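PDB 2F4P: hypothetical protein TM1010 from Thermotoga maritima, which is of unknown function but carries a cupin domain and folds as a small beta-barrel protein of the cupin superfamily. Local coordinates for residues A[58-63]-A[136-140]. Coordinates in Å, arbitrary orientation, origin at the centre of the assembly. Residues are numbered along the deposited sequence.
Sequences GARTHW and TEEEY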
# COMPACT_ATOMS: atom_id res chain seq x y z
N GLY A 58 -19.41 -8.08 9.61
CA GLY A 58 -20.64 -7.37 9.35
C GLY A 58 -20.44 -5.88 9.07
O GLY A 58 -21.37 -5.20 8.64
N ALA A 59 -19.27 -5.34 9.36
CA ALA A 59 -19.04 -3.91 9.20
C ALA A 59 -18.61 -3.61 7.77
O ALA A 59 -17.99 -4.44 7.09
CB ALA A 59 -18.01 -3.40 10.19
N ARG A 60 -18.96 -2.40 7.32
CA ARG A 60 -18.69 -2.00 5.95
C ARG A 60 -18.86 -0.51 5.76
O ARG A 60 -19.56 0.17 6.51
CB ARG A 60 -19.61 -2.72 4.98
CG ARG A 60 -21.08 -2.28 4.98
CD ARG A 60 -21.92 -3.20 5.74
NE ARG A 60 -23.37 -2.89 5.70
CZ ARG A 60 -24.28 -3.58 6.40
NH1 ARG A 60 -23.91 -4.59 7.18
NH2 ARG A 60 -25.56 -3.25 6.33
N THR A 61 -18.29 -0.02 4.67
CA THR A 61 -18.45 1.34 4.32
C THR A 61 -19.88 1.57 3.86
O THR A 61 -20.60 0.63 3.43
CB THR A 61 -17.48 1.75 3.14
OG1 THR A 61 -17.91 1.10 1.93
CG2 THR A 61 -16.07 1.36 3.43
N HIS A 62 -20.30 2.83 3.91
CA HIS A 62 -21.43 3.27 3.10
C HIS A 62 -21.07 3.18 1.62
O HIS A 62 -19.88 3.04 1.25
CB HIS A 62 -21.78 4.71 3.47
CG HIS A 62 -22.33 4.86 4.85
ND1 HIS A 62 -22.78 6.06 5.35
CD2 HIS A 62 -22.51 3.95 5.84
CE1 HIS A 62 -23.21 5.88 6.58
NE2 HIS A 62 -23.05 4.61 6.91
N TRP A 63 -22.07 3.32 0.75
CA TRP A 63 -21.78 3.56 -0.67
C TRP A 63 -21.02 4.88 -0.82
O TRP A 63 -21.37 5.90 -0.19
CB TRP A 63 -23.06 3.64 -1.48
CG TRP A 63 -23.86 2.38 -1.58
CD1 TRP A 63 -24.95 2.05 -0.82
CD2 TRP A 63 -23.66 1.28 -2.48
NE1 TRP A 63 -25.44 0.84 -1.21
CE2 TRP A 63 -24.66 0.33 -2.21
CE3 TRP A 63 -22.70 0.99 -3.47
CZ2 TRP A 63 -24.77 -0.87 -2.92
CZ3 TRP A 63 -22.82 -0.21 -4.18
CH2 TRP A 63 -23.85 -1.10 -3.92
N THR A 136 -27.75 -1.21 2.91
CA THR A 136 -28.84 -1.67 3.74
C THR A 136 -28.63 -3.11 4.17
O THR A 136 -27.84 -3.83 3.58
CB THR A 136 -30.18 -1.54 3.00
OG1 THR A 136 -30.16 -2.35 1.82
CG2 THR A 136 -30.43 -0.09 2.64
N GLU A 137 -29.36 -3.55 5.18
CA GLU A 137 -29.21 -4.94 5.60
C GLU A 137 -29.61 -5.91 4.48
O GLU A 137 -28.99 -6.96 4.33
CB GLU A 137 -29.99 -5.23 6.89
CG GLU A 137 -29.41 -4.55 8.14
CD GLU A 137 -27.94 -4.91 8.46
OE1 GLU A 137 -27.30 -5.76 7.78
OE2 GLU A 137 -27.41 -4.33 9.43
N GLU A 138 -30.61 -5.54 3.69
CA GLU A 138 -31.01 -6.34 2.54
C GLU A 138 -29.93 -6.36 1.47
O GLU A 138 -29.60 -7.44 0.95
CB GLU A 138 -32.33 -5.81 1.94
N GLU A 139 -29.35 -5.19 1.15
CA GLU A 139 -28.26 -5.16 0.20
C GLU A 139 -27.13 -6.04 0.72
O GLU A 139 -26.60 -6.87 -0.02
CB GLU A 139 -27.79 -3.72 -0.10
CG GLU A 139 -28.79 -2.93 -0.96
CD GLU A 139 -28.45 -1.44 -1.11
OE1 GLU A 139 -27.73 -0.90 -0.27
OE2 GLU A 139 -28.94 -0.81 -2.07
N TYR A 140 -26.79 -5.92 2.01
CA TYR A 140 -25.64 -6.66 2.57
C TYR A 140 -25.92 -8.16 2.59
O TYR A 140 -25.10 -8.97 2.15
CB TYR A 140 -25.25 -6.14 3.95
CG TYR A 140 -24.03 -6.81 4.57
CD1 TYR A 140 -22.74 -6.50 4.13
CD2 TYR A 140 -24.18 -7.74 5.59
CE1 TYR A 140 -21.63 -7.11 4.68
CE2 TYR A 140 -23.08 -8.35 6.15
CZ TYR A 140 -21.81 -8.04 5.69
OH TYR A 140 -20.73 -8.65 6.26
O HOH W 1 -24.85 -6.99 9.48
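Helix 137-144, at the C-terminal end of the chain, packs by its first turn against strand 60-65 of the cupin beta fold. Arg-60 and Trp-63 reach it from the strand. The guanidinium of Arg-60 lies flat on the ring of Tyr-140, with planes 8° apart and centres 4.3 Å apart, in an off-centre cation-pi stack. NH1 of Arg-60 donates to O of Gly-58, 3.0 Å away, in its own segment. Arg-60 NH2 is hydrogen-bonded to the carbonyl of Val-135, just ahead of the helix. The salt bridge from Arg-60 NH2 to Glu-137 OE1 is long at 3.4 Å and its hydrogen bond is weak. A water donates to OE1 of Glu-137 and accepts weakly from NH1 of Arg-60. Tyr-140 OH touches CA of Gly-58 at 3.3 Å, but its hydrogen bond goes to the carbonyl of Ala-109 on strand 105-109.

The second anchor is Trp-63. Trp-63 NE1 donates to Glu-139 OE1 at 3.0 Å. Glu-139 OE1 also accepts from N of Thr-136 at 3.2 Å, while OG1 of Thr-136 accepts from N of Glu-139 at 3.0 Å. This reciprocal pair is a capping box. Glu-139 OE1 therefore serves both the capping box and the bond to Trp-63. The chemistry implies a helix start fixed to the barrel by directional bonds and a cation-pi stack, with only a weak salt bridge.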